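Side-chain contacts in tRNA dimethylallyltransferase (PDB 3EXA), which probably transfers a dimethylallyl group from dimethylallyl diphosphate onto the adenine at position 37 of tRNAs that read codons beginning with uridine: residues 30-35 / 79-84; 59-64 / 86-91; 95-100 / 107-112. All coordinates share one frame; numbering follows the deposited sequence.

Contact 1 (30-35 / 79-84)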
ATOM      1  N   GLU A  30      37.042   7.560  -5.365  1.00 15.04           N
ATOM      2  CA  GLU A  30      36.392   6.910  -6.498  1.00 20.17           C
ATOM      3  C   GLU A  30      35.136   7.705  -6.818  1.00 22.63           C
ATOM      4  O   GLU A  30      34.562   8.324  -5.925  1.00 28.64           O
ATOM      5  CB  GLU A  30      36.023   5.470  -6.162  1.00 19.10           C
ATOM      6  CG  GLU A  30      37.164   4.679  -5.574  1.00 23.84           C
ATOM      7  CD  GLU A  30      36.919   3.187  -5.640  1.00 27.81           C
ATOM      8  OE1 GLU A  30      35.745   2.768  -5.608  1.00 29.51           O
ATOM      9  OE2 GLU A  30      37.904   2.427  -5.723  1.00 31.61           O
ATOM     10  N   VAL A  31      34.693   7.702  -8.072  1.00 14.54           N
ATOM     11  CA  VAL A  31      33.506   8.485  -8.403  1.00  6.99           C
ATOM     12  C   VAL A  31      32.240   7.691  -8.605  1.00 11.69           C
ATOM     13  O   VAL A  31      32.223   6.688  -9.319  1.00 16.33           O
ATOM     14  CB  VAL A  31      33.688   9.341  -9.683  1.00 10.39           C
ATOM     15  CG1 VAL A  31      32.412  10.137  -9.944  1.00  4.58           C
ATOM     16  CG2 VAL A  31      34.878  10.273  -9.550  1.00  1.00           C
ATOM     17  N   ILE A  32      31.168   8.143  -7.975  1.00  8.83           N
ATOM     18  CA  ILE A  32      29.884   7.495  -8.158  1.00  9.57           C
ATOM     19  C   ILE A  32      29.086   8.471  -9.006  1.00 19.18           C
ATOM     20  O   ILE A  32      28.813   9.597  -8.573  1.00 17.53           O
ATOM     21  CB  ILE A  32      29.138   7.285  -6.852  1.00 20.45           C
ATOM     22  CG1 ILE A  32      30.009   6.490  -5.875  1.00 19.84           C
ATOM     23  CG2 ILE A  32      27.834   6.555  -7.141  1.00 20.29           C
ATOM     24  CD1 ILE A  32      29.357   6.288  -4.527  1.00 19.65           C
ATOM     25  N   SER A  33      28.728   8.041 -10.215  1.00 15.84           N
ATOM     26  CA  SER A  33      27.974   8.869 -11.145  1.00 20.34           C
ATOM     27  C   SER A  33      26.568   9.102 -10.631  1.00 24.56           C
ATOM     28  O   SER A  33      25.836   8.153 -10.361  1.00 17.86           O
ATOM     29  CB  SER A  33      27.903   8.206 -12.521  1.00 18.64           C
ATOM     30  OG  SER A  33      27.093   8.981 -13.401  1.00 22.34           O
ATOM     31  N   GLY A  34      26.193  10.368 -10.489  1.00 25.87           N
ATOM     32  CA  GLY A  34      24.861  10.675 -10.004  1.00 24.85           C
ATOM     33  C   GLY A  34      23.888  10.969 -11.129  1.00 26.70           C
ATOM     34  O   GLY A  34      22.714  11.235 -10.881  1.00 34.63           O
ATOM     35  N   ASP A  35      24.371  10.913 -12.368  1.00 28.05           N
ATOM     36  CA  ASP A  35      23.548  11.196 -13.543  1.00 24.42           C
ATOM     37  C   ASP A  35      22.815   9.950 -14.046  1.00 22.03           C
ATOM     38  O   ASP A  35      23.395   9.091 -14.703  1.00 26.41           O
ATOM     39  CB  ASP A  35      24.439  11.794 -14.639  1.00 26.88           C
ATOM     40  CG  ASP A  35      23.689  12.079 -15.918  1.00 25.97           C
ATOM     41  OD1 ASP A  35      24.203  12.872 -16.731  1.00 31.01           O
ATOM     42  OD2 ASP A  35      22.597  11.513 -16.120  1.00 25.24           O
ATOM     43  N   ASP A  79      19.742   2.225  -3.741  1.00 24.99           N
ATOM     44  CA  ASP A  79      20.131   0.881  -3.312  1.00 31.08           C
ATOM     45  C   ASP A  79      21.502   0.491  -3.888  1.00 34.12           C
ATOM     46  O   ASP A  79      22.180  -0.391  -3.352  1.00 33.55           O
ATOM     47  CB  ASP A  79      19.091  -0.174  -3.738  1.00 28.80           C
ATOM     48  CG  ASP A  79      17.724   0.045  -3.105  1.00 33.53           C
ATOM     49  OD1 ASP A  79      17.648   0.674  -2.023  1.00 32.92           O
ATOM     50  OD2 ASP A  79      16.722  -0.432  -3.686  1.00 30.38           O
ATOM     51  N   LEU A  80      21.912   1.133  -4.980  1.00 31.27           N
ATOM     52  CA  LEU A  80      23.214   0.829  -5.574  1.00 32.10           C
ATOM     53  C   LEU A  80      24.313   1.758  -5.062  1.00 29.70           C
ATOM     54  O   LEU A  80      25.454   1.335  -4.903  1.00 31.48           O
ATOM     55  CB  LEU A  80      23.149   0.918  -7.103  1.00 35.80           C
ATOM     56  CG  LEU A  80      22.389  -0.191  -7.840  1.00 28.62           C
ATOM     57  CD1 LEU A  80      22.242   0.195  -9.291  1.00 28.17           C
ATOM     58  CD2 LEU A  80      23.131  -1.514  -7.703  1.00 28.11           C
ATOM     59  N   ALA A  81      23.975   3.015  -4.793  1.00 24.70           N
ATOM     60  CA  ALA A  81      24.969   3.967  -4.317  1.00 18.09           C
ATOM     61  C   ALA A  81      25.356   3.778  -2.858  1.00 20.84           C
ATOM     62  O   ALA A  81      26.546   3.753  -2.517  1.00 20.98           O
ATOM     63  CB  ALA A  81      24.477   5.385  -4.526  1.00 18.96           C
ATOM     64  N   THR A  82      24.360   3.646  -1.992  1.00 17.64           N
ATOM     65  CA  THR A  82      24.632   3.500  -0.571  1.00 18.88           C
ATOM     66  C   THR A  82      25.653   2.391  -0.302  1.00 23.47           C
ATOM     67  O   THR A  82      26.684   2.634   0.312  1.00 20.91           O
ATOM     68  CB  THR A  82      23.315   3.261   0.211  1.00 19.34           C
ATOM     69  OG1 THR A  82      22.400   4.332  -0.067  1.00 24.62           O
ATOM     70  CG2 THR A  82      23.571   3.234   1.704  1.00 20.93           C
ATOM     71  N   PRO A  83      25.397   1.165  -0.780  1.00 23.32           N
ATOM     72  CA  PRO A  83      26.368   0.096  -0.528  1.00 25.14           C
ATOM     73  C   PRO A  83      27.745   0.408  -1.125  1.00 30.50           C
ATOM     74  O   PRO A  83      28.782   0.057  -0.550  1.00 23.50           O
ATOM     75  CB  PRO A  83      25.718  -1.125  -1.180  1.00 25.71           C
ATOM     76  CG  PRO A  83      24.247  -0.815  -1.101  1.00 26.28           C
ATOM     77  CD  PRO A  83      24.212   0.647  -1.481  1.00 24.09           C
ATOM     78  N   LEU A  84      27.754   1.076  -2.277  1.00 33.96           N
ATOM     79  CA  LEU A  84      29.009   1.417  -2.946  1.00 28.44           C
ATOM     80  C   LEU A  84      29.862   2.363  -2.117  1.00 25.62           C
ATOM     81  O   LEU A  84      31.082   2.241  -2.091  1.00 28.60           O
ATOM     82  CB  LEU A  84      28.735   2.030  -4.321  1.00 24.08           C
ATOM     83  CG  LEU A  84      29.295   1.235  -5.506  1.00 29.43           C
ATOM     84  CD1 LEU A  84      28.811   1.846  -6.806  1.00 33.39           C
ATOM     85  CD2 LEU A  84      30.807   1.217  -5.456  1.00 22.06           C
TER
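Ile-32 of strand 29-33 faces Ala-81 and Leu-84 of helix 74-90, a buried junction between the parallel sheet and a helix lying over it. It is a compact example of how one branched residue on a strand can pack on two residues about one turn apart on a helix. Ala-81 and Leu-84 stand three residues apart and so offer the same flank, while the helix kinks at the intervening Pro-83, whose N makes no bond to the turn before. The two backbones are closest at Ile-32 and Ala-81, whose CA atoms are 7.2 Å apart.

Ile-32 divides its two branches between the partners. Its longer arm is extended, with CD1 anti to CA (chi2 178°), and this carries Ile-32 CD1 to 4.3 Å from Leu-84 CB. Ile-32 CD1 is also 4.3 Å from Ala-81 O, a van der Waals contact. The short branch works on its own, Ile-32 CG2 meeting Ala-81 CB at 4.4 Å. Leu-84 answers with the root of its side chain; its branched end packs on His-61 of strand 60-61. Ile-85 and Ile-88 continue the apolar surface along the helix, and Leu-62 touches Ile-32 from a loop.

No hydrogen bond crosses between 30-35 and 79-84, and the two bury 138 Å² in all. Helix 74-90 links strand 60-61 to strand 94-98, and strand 29-33 lies between those two in the sheet. The contact thus belongs to a beta-alpha-beta crossover over a skipped strand, as expected in the parallel alpha/beta core of a P-loop NTPase relative.

Contact 2 (59-64 / 86-91)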
ATOM      1  N   PRO A  59      38.474   5.519 -10.929  1.00 21.98           N
ATOM      2  CA  PRO A  59      37.390   4.563 -11.170  1.00 27.59           C
ATOM      3  C   PRO A  59      35.993   5.178 -11.031  1.00 23.94           C
ATOM      4  O   PRO A  59      35.726   5.953 -10.104  1.00 15.65           O
ATOM      5  CB  PRO A  59      37.648   3.482 -10.124  1.00 28.40           C
ATOM      6  CG  PRO A  59      38.243   4.266  -8.995  1.00 31.32           C
ATOM      7  CD  PRO A  59      39.209   5.180  -9.702  1.00 20.90           C
ATOM      8  N   HIS A  60      35.111   4.832 -11.961  1.00 13.97           N
ATOM      9  CA  HIS A  60      33.754   5.343 -11.939  1.00 18.96           C
ATOM     10  C   HIS A  60      32.715   4.233 -11.877  1.00 18.53           C
ATOM     11  O   HIS A  60      32.845   3.199 -12.537  1.00 23.76           O
ATOM     12  CB  HIS A  60      33.505   6.236 -13.158  1.00 19.86           C
ATOM     13  CG  HIS A  60      34.282   7.510 -13.136  1.00 17.38           C
ATOM     14  ND1 HIS A  60      33.745   8.721 -13.526  1.00 25.70           N
ATOM     15  CD2 HIS A  60      35.563   7.771 -12.779  1.00 16.84           C
ATOM     16  CE1 HIS A  60      34.656   9.665 -13.409  1.00 20.94           C
ATOM     17  NE2 HIS A  60      35.773   9.111 -12.958  1.00 21.88           N
ATOM     18  N   HIS A  61      31.674   4.457 -11.082  1.00 18.53           N
ATOM     19  CA  HIS A  61      30.621   3.465 -10.923  1.00 17.12           C
ATOM     20  C   HIS A  61      29.254   3.927 -11.401  1.00 16.09           C
ATOM     21  O   HIS A  61      28.970   5.126 -11.463  1.00 11.94           O
ATOM     22  CB  HIS A  61      30.500   3.063  -9.453  1.00 20.50           C
ATOM     23  CG  HIS A  61      31.798   2.680  -8.817  1.00 17.74           C
ATOM     24  ND1 HIS A  61      32.761   3.604  -8.481  1.00 24.37           N
ATOM     25  CD2 HIS A  61      32.298   1.470  -8.480  1.00 22.13           C
ATOM     26  CE1 HIS A  61      33.804   2.980  -7.963  1.00 20.82           C
ATOM     27  NE2 HIS A  61      33.549   1.685  -7.953  1.00 26.54           N
ATOM     28  N   LEU A  62      28.411   2.947 -11.714  1.00 15.11           N
ATOM     29  CA  LEU A  62      27.050   3.193 -12.157  1.00 10.75           C
ATOM     30  C   LEU A  62      26.959   3.748 -13.572  1.00 20.88           C
ATOM     31  O   LEU A  62      26.057   4.518 -13.907  1.00 16.86           O
ATOM     32  CB  LEU A  62      26.357   4.120 -11.163  1.00 15.07           C
ATOM     33  CG  LEU A  62      25.637   3.434  -9.987  1.00 20.44           C
ATOM     34  CD1 LEU A  62      26.342   2.152  -9.542  1.00  7.59           C
ATOM     35  CD2 LEU A  62      25.544   4.424  -8.859  1.00 11.12           C
ATOM     36  N   ILE A  63      27.918   3.357 -14.398  1.00 18.29           N
ATOM     37  CA  ILE A  63      27.931   3.777 -15.782  1.00 20.78           C
ATOM     38  C   ILE A  63      27.736   2.534 -16.635  1.00 28.71           C
ATOM     39  O   ILE A  63      28.422   1.526 -16.444  1.00 29.86           O
ATOM     40  CB  ILE A  63      29.265   4.411 -16.176  1.00 19.03           C
ATOM     41  CG1 ILE A  63      29.586   5.574 -15.249  1.00 20.82           C
ATOM     42  CG2 ILE A  63      29.194   4.896 -17.611  1.00 14.54           C
ATOM     43  CD1 ILE A  63      28.688   6.758 -15.419  1.00 23.96           C
ATOM     44  N   ASP A  64      26.793   2.604 -17.568  1.00 23.23           N
ATOM     45  CA  ASP A  64      26.541   1.482 -18.448  1.00 21.23           C
ATOM     46  C   ASP A  64      26.125   0.227 -17.692  1.00 17.07           C
ATOM     47  O   ASP A  64      26.718  -0.830 -17.871  1.00 23.68           O
ATOM     48  CB  ASP A  64      27.803   1.220 -19.277  1.00 14.96           C
ATOM     49  CG  ASP A  64      28.052   2.312 -20.288  1.00 14.04           C
ATOM     50  OD1 ASP A  64      29.190   2.469 -20.766  1.00 22.29           O
ATOM     51  OD2 ASP A  64      27.088   3.023 -20.625  1.00 23.01           O
ATOM     52  N   THR A  86      30.108   2.439   0.986  1.00 24.86           N
ATOM     53  CA  THR A  86      30.728   1.614   2.015  1.00 23.32           C
ATOM     54  C   THR A  86      31.870   0.791   1.427  1.00 22.85           C
ATOM     55  O   THR A  86      32.917   0.654   2.048  1.00 25.13           O
ATOM     56  CB  THR A  86      29.710   0.647   2.650  1.00 21.36           C
ATOM     57  OG1 THR A  86      28.596   1.393   3.149  1.00 23.93           O
ATOM     58  CG2 THR A  86      30.349  -0.117   3.810  1.00 19.36           C
ATOM     59  N   GLU A  87      31.663   0.249   0.230  1.00 25.45           N
ATOM     60  CA  GLU A  87      32.683  -0.562  -0.428  1.00 29.21           C
ATOM     61  C   GLU A  87      33.902   0.293  -0.785  1.00 30.32           C
ATOM     62  O   GLU A  87      35.035  -0.191  -0.806  1.00 30.48           O
ATOM     63  CB  GLU A  87      32.096  -1.224  -1.684  1.00 30.39           C
ATOM     64  CG  GLU A  87      30.946  -2.203  -1.395  1.00 31.47           C
ATOM     65  CD  GLU A  87      30.121  -2.551  -2.635  1.00 27.31           C
ATOM     66  OE1 GLU A  87      30.717  -2.922  -3.670  1.00 27.05           O
ATOM     67  OE2 GLU A  87      28.873  -2.464  -2.565  1.00 28.70           O
ATOM     68  N   ILE A  88      33.660   1.570  -1.066  1.00 28.26           N
ATOM     69  CA  ILE A  88      34.732   2.502  -1.389  1.00 19.92           C
ATOM     70  C   ILE A  88      35.498   2.829  -0.101  1.00 23.81           C
ATOM     71  O   ILE A  88      36.721   3.009  -0.120  1.00 21.57           O
ATOM     72  CB  ILE A  88      34.155   3.791  -2.030  1.00 23.43           C
ATOM     73  CG1 ILE A  88      33.597   3.450  -3.418  1.00 19.68           C
ATOM     74  CG2 ILE A  88      35.231   4.882  -2.112  1.00 17.00           C
ATOM     75  CD1 ILE A  88      32.904   4.606  -4.122  1.00 13.37           C
ATOM     76  N   HIS A  89      34.782   2.887   1.021  1.00 22.56           N
ATOM     77  CA  HIS A  89      35.428   3.159   2.305  1.00 27.17           C
ATOM     78  C   HIS A  89      36.201   1.945   2.782  1.00 26.64           C
ATOM     79  O   HIS A  89      37.200   2.081   3.480  1.00 30.22           O
ATOM     80  CB  HIS A  89      34.403   3.555   3.359  1.00 23.96           C
ATOM     81  CG  HIS A  89      34.137   5.024   3.396  1.00 32.85           C
ATOM     82  ND1 HIS A  89      35.082   5.937   3.800  1.00 38.90           N
ATOM     83  CD2 HIS A  89      33.045   5.738   3.033  1.00 36.89           C
ATOM     84  CE1 HIS A  89      34.586   7.161   3.681  1.00 35.13           C
ATOM     85  NE2 HIS A  89      33.356   7.066   3.219  1.00 38.53           N
ATOM     86  N   GLU A  90      35.727   0.762   2.401  1.00 25.32           N
ATOM     87  CA  GLU A  90      36.379  -0.491   2.764  1.00 24.97           C
ATOM     88  C   GLU A  90      37.742  -0.569   2.071  1.00 21.25           C
ATOM     89  O   GLU A  90      38.645  -1.255   2.548  1.00 23.21           O
ATOM     90  CB  GLU A  90      35.530  -1.686   2.324  1.00 34.20           C
ATOM     91  CG  GLU A  90      34.103  -1.697   2.849  1.00 45.38           C
ATOM     92  CD  GLU A  90      33.940  -2.489   4.124  1.00 52.53           C
ATOM     93  OE1 GLU A  90      32.811  -2.517   4.661  1.00 49.84           O
ATOM     94  OE2 GLU A  90      34.936  -3.090   4.591  1.00 63.13           O
ATOM     95  N   ARG A  91      37.878   0.119   0.937  1.00 21.93           N
ATOM     96  CA  ARG A  91      39.131   0.134   0.184  1.00 19.14           C
ATOM     97  C   ARG A  91      40.043   1.242   0.668  1.00 19.84           C
ATOM     98  O   ARG A  91      41.176   1.361   0.209  1.00 22.46           O
ATOM     99  CB  ARG A  91      38.876   0.343  -1.312  1.00 25.57           C
ATOM    100  CG  ARG A  91      38.453  -0.895  -2.071  1.00 22.90           C
ATOM    101  CD  ARG A  91      38.338  -0.597  -3.564  1.00 28.79           C
ATOM    102  NE  ARG A  91      37.153   0.185  -3.923  1.00 29.80           N
ATOM    103  CZ  ARG A  91      35.908  -0.291  -3.933  1.00 36.01           C
ATOM    104  NH1 ARG A  91      35.674  -1.550  -3.597  1.00 38.34           N
ATOM    105  NH2 ARG A  91      34.894   0.485  -4.300  1.00 34.40           N
TER
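The short strand 60-61, which carries His-61, runs at the edge of the parallel sheet, and it meets Ile-88 near the end of helix 74-90 and Arg-91, just after the helical residues. After His-61 the chain turns abruptly out of the strand, Leu-62 taking a positive phi of 73°. At the helix end the backbone bonding thins: Arg-91 N makes weak bonds of 3.3 Å to both Glu-87 O and Ile-88 O.

Between the two segments the imidazole of His-61 meets one apolar and one charged group. His-61 CE1 lies 4.3 Å from Ile-88 CD1, the end of an extended side chain. His-61 NE2 stands 4.1 Å from Arg-91 NH2, too far for a hydrogen bond. His-61 and Arg-91 approach from opposite directions, and the arginine chain is bent at its third torsion (chi3 -74°), so that the guanidinium doubles back over the carbonyl of Glu-87. There Glu-87 O sits 3.1 Å above one face of the group, offset toward its rim, while its 3.2 Å separation from Arg-91 NH1 has an angle too poor for a hydrogen bond. Ring and guanidinium planes differ by just 20°, yet each meets the other obliquely and the pair is no stack.

The strong polar partners come from strand 29-33. His-61 ND1 is hydrogen-bonded to the carbonyl O of Val-31, which would help to set the ring's rotation, and Arg-91 NH2 forms a salt bridge with Glu-30 OE1. A cation close to NE2 would tend to disfavour protonation of His-61, and Glu-30 would probably offset part of that effect. The contact is therefore a modest one of 74 Å², in which neighbouring strand atoms, more than direct bonding, hold histidine and arginine in place.

Contact 3 (95-100 / 107-112); sequences PFLVGG and AVIHQF
Leu-97 on strand 94-98 points one methyl at two consecutive residues of helix 102-110, Val-108 and Ile-109, a worked example of a leucine reaching across from sheet to helix. CG stands anti to the backbone N (chi1 -175°), and CD2 in turn lies anti to CA, so the side chain is extended, with CD2 at its front. Leu-97 CD2 meets Val-108 CG1 at 4.2 Å and Ile-109 CG2 at 4.3 Å. Val-108 CG1 and Ile-109 CG2 are themselves 4.7 Å apart, and CD2 of the leucine faces the groove between them.

The two helix residues present themselves differently. The CB of Val-108 is directed at the strand and brings CG1 straight to the leucine. Ile-109 sits a hundred degrees further round the helix; it contributes its short branch, while its longer arm, CG1 and CD1, leads off from Leu-97 (chi1 67°).

Chain reversal between strand and helix passes through Gly-99 and Gly-100, both with positive phi. Beyond the helix, Phe-112 N makes a weak 3.4 Å bond back to Ala-107 O. The Phe-112 ring forms a cation-pi contact with Arg-160 of the second subunit.

The side chain of Leu-97 is about 10 Å from those of Lys-16 and Thr-101, which by similarity contact substrate, so the contact lies close to, but not in, that region. Every atom meeting between the two segments is a methyl carbon, and no hydrogen bond spans them. The contact is thus apolar, and its cohesion would come from burial and dispersion.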
ATOM      1  N   PRO A  95      34.708   8.328  -1.349  1.00 17.70           N
ATOM      2  CA  PRO A  95      33.628   8.310  -2.339  1.00 19.98           C
ATOM      3  C   PRO A  95      33.171   9.694  -2.789  1.00 18.27           C
ATOM      4  O   PRO A  95      32.923  10.584  -1.973  1.00 14.23           O
ATOM      5  CB  PRO A  95      32.524   7.544  -1.621  1.00 23.02           C
ATOM      6  CG  PRO A  95      32.697   7.996  -0.217  1.00 20.84           C
ATOM      7  CD  PRO A  95      34.204   7.907  -0.032  1.00 15.39           C
ATOM      8  N   PHE A  96      33.055   9.844  -4.105  1.00 17.51           N
ATOM      9  CA  PHE A  96      32.643  11.085  -4.757  1.00 15.38           C
ATOM     10  C   PHE A  96      31.316  10.910  -5.522  1.00 17.17           C
ATOM     11  O   PHE A  96      31.214  10.070  -6.418  1.00 13.17           O
ATOM     12  CB  PHE A  96      33.740  11.521  -5.748  1.00 23.10           C
ATOM     13  CG  PHE A  96      34.840  12.363  -5.142  1.00 21.11           C
ATOM     14  CD1 PHE A  96      34.791  13.755  -5.224  1.00 25.59           C
ATOM     15  CD2 PHE A  96      35.930  11.769  -4.513  1.00 18.77           C
ATOM     16  CE1 PHE A  96      35.811  14.551  -4.685  1.00 24.20           C
ATOM     17  CE2 PHE A  96      36.954  12.556  -3.972  1.00 25.43           C
ATOM     18  CZ  PHE A  96      36.893  13.954  -4.062  1.00 19.70           C
ATOM     19  N   LEU A  97      30.306  11.693  -5.157  1.00 14.11           N
ATOM     20  CA  LEU A  97      29.019  11.656  -5.837  1.00 14.07           C
ATOM     21  C   LEU A  97      29.041  12.874  -6.752  1.00 19.40           C
ATOM     22  O   LEU A  97      28.960  14.023  -6.285  1.00 13.12           O
ATOM     23  CB  LEU A  97      27.859  11.760  -4.839  1.00 17.55           C
ATOM     24  CG  LEU A  97      26.428  11.626  -5.388  1.00 11.86           C
ATOM     25  CD1 LEU A  97      26.235  10.279  -6.042  1.00  7.35           C
ATOM     26  CD2 LEU A  97      25.441  11.790  -4.261  1.00 22.65           C
ATOM     27  N   VAL A  98      29.158  12.606  -8.055  1.00 17.40           N
ATOM     28  CA  VAL A  98      29.260  13.651  -9.079  1.00 24.20           C
ATOM     29  C   VAL A  98      28.102  13.769 -10.061  1.00 23.15           C
ATOM     30  O   VAL A  98      27.580  12.767 -10.549  1.00 28.91           O
ATOM     31  CB  VAL A  98      30.570  13.480  -9.910  1.00 15.10           C
ATOM     32  CG1 VAL A  98      30.703  14.610 -10.937  1.00 13.48           C
ATOM     33  CG2 VAL A  98      31.761  13.484  -8.989  1.00 10.01           C
ATOM     34  N   GLY A  99      27.729  15.015 -10.344  1.00 27.93           N
ATOM     35  CA  GLY A  99      26.659  15.311 -11.274  1.00 32.87           C
ATOM     36  C   GLY A  99      25.329  14.788 -10.803  1.00 40.47           C
ATOM     37  O   GLY A  99      25.141  14.554  -9.608  1.00 41.87           O
ATOM     38  N   GLY A 100      24.402  14.612 -11.746  1.00 44.88           N
ATOM     39  CA  GLY A 100      23.081  14.091 -11.424  1.00 43.71           C
ATOM     40  C   GLY A 100      22.023  15.129 -11.097  1.00 41.24           C
ATOM     41  O   GLY A 100      22.312  16.318 -10.982  1.00 43.65           O
ATOM     42  N   ALA A 107      18.402  11.784  -2.335  1.00 24.65           N
ATOM     43  CA  ALA A 107      17.974  10.496  -1.829  1.00 27.50           C
ATOM     44  C   ALA A 107      19.133   9.737  -1.192  1.00 26.05           C
ATOM     45  O   ALA A 107      18.935   8.975  -0.251  1.00 25.68           O
ATOM     46  CB  ALA A 107      17.360   9.680  -2.950  1.00 30.84           C
ATOM     47  N   VAL A 108      20.341   9.953  -1.705  1.00 27.51           N
ATOM     48  CA  VAL A 108      21.535   9.284  -1.191  1.00 22.48           C
ATOM     49  C   VAL A 108      22.105   9.970   0.043  1.00 23.64           C
ATOM     50  O   VAL A 108      22.457   9.317   1.017  1.00 24.26           O
ATOM     51  CB  VAL A 108      22.648   9.245  -2.253  1.00 22.05           C
ATOM     52  CG1 VAL A 108      23.971   8.862  -1.612  1.00 15.25           C
ATOM     53  CG2 VAL A 108      22.274   8.270  -3.351  1.00 18.49           C
ATOM     54  N   ILE A 109      22.191  11.293  -0.004  1.00 25.28           N
ATOM     55  CA  ILE A 109      22.761  12.015   1.110  1.00 26.59           C
ATOM     56  C   ILE A 109      21.843  12.091   2.312  1.00 34.56           C
ATOM     57  O   ILE A 109      22.269  12.504   3.388  1.00 43.49           O
ATOM     58  CB  ILE A 109      23.164  13.443   0.719  1.00 25.30           C
ATOM     59  CG1 ILE A 109      21.923  14.272   0.392  1.00 33.32           C
ATOM     60  CG2 ILE A 109      24.098  13.411  -0.461  1.00  8.93           C
ATOM     61  CD1 ILE A 109      22.247  15.744   0.183  1.00 34.29           C
ATOM     62  N   HIS A 110      20.584  11.699   2.139  1.00 30.37           N
ATOM     63  CA  HIS A 110      19.628  11.745   3.241  1.00 29.27           C
ATOM     64  C   HIS A 110      19.100  10.366   3.605  1.00 33.12           C
ATOM     65  O   HIS A 110      18.387  10.210   4.594  1.00 35.40           O
ATOM     66  CB  HIS A 110      18.453  12.665   2.891  1.00 19.29           C
ATOM     67  CG  HIS A 110      18.813  14.117   2.860  1.00 25.35           C
ATOM     68  ND1 HIS A 110      18.587  14.917   1.759  1.00 32.37           N
ATOM     69  CD2 HIS A 110      19.369  14.920   3.798  1.00 32.20           C
ATOM     70  CE1 HIS A 110      18.987  16.148   2.020  1.00 35.84           C
ATOM     71  NE2 HIS A 110      19.465  16.178   3.253  1.00 35.03           N
ATOM     72  N   GLN A 111      19.450   9.363   2.809  1.00 37.28           N
ATOM     73  CA  GLN A 111      18.991   8.005   3.078  1.00 42.05           C
ATOM     74  C   GLN A 111      17.472   7.940   3.238  1.00 43.47           C
ATOM     75  O   GLN A 111      16.974   7.306   4.170  1.00 43.86           O
ATOM     76  CB  GLN A 111      19.648   7.464   4.351  1.00 42.06           C
ATOM     77  CG  GLN A 111      21.107   7.130   4.208  1.00 43.26           C
ATOM     78  CD  GLN A 111      21.360   6.147   3.090  1.00 48.98           C
ATOM     79  OE1 GLN A 111      21.338   6.503   1.909  1.00 53.67           O
ATOM     80  NE2 GLN A 111      21.593   4.895   3.454  1.00 55.31           N
ATOM     81  N   PHE A 112      16.737   8.591   2.340  1.00 46.79           N
ATOM     82  CA  PHE A 112      15.274   8.581   2.407  1.00 49.26           C
ATOM     83  C   PHE A 112      14.717   7.162   2.455  1.00 51.91           C
ATOM     84  O   PHE A 112      15.184   6.280   1.734  1.00 43.68           O
ATOM     85  CB  PHE A 112      14.662   9.300   1.200  1.00 48.71           C
ATOM     86  CG  PHE A 112      14.842  10.790   1.217  1.00 43.05           C
ATOM     87  CD1 PHE A 112      14.630  11.521   2.378  1.00 45.33           C
ATOM     88  CD2 PHE A 112      15.183  11.468   0.052  1.00 44.89           C
ATOM     89  CE1 PHE A 112      14.758  12.912   2.383  1.00 39.97           C
ATOM     90  CE2 PHE A 112      15.312  12.859   0.044  1.00 37.00           C
ATOM     91  CZ  PHE A 112      15.096  13.579   1.211  1.00 34.45           C
TER

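The three contacts gather on one sheet. Contact 1 is central: its midpoint is about 6 Å from that of contact 2 and about 7 Å from that of contact 3, whereas contacts 2 and 3 lie about 13 Å apart. Contacts 1 and 2 share helix 74-90 and interleave along the chain, their strands 29-33 and 60-61 being neighbours. Contact 3 follows in series, using strand 94-98 on the other flank of 29-33 and the next helix, 102-110. Backbone pairing ties 1 to 3, where Ile-32 N probably bonds to Phe-96 O. Helix 74-90, in a crossover, packs on strands 29-33 and 60-61, and helix 102-110 on 94-98, all within the P-loop-type core.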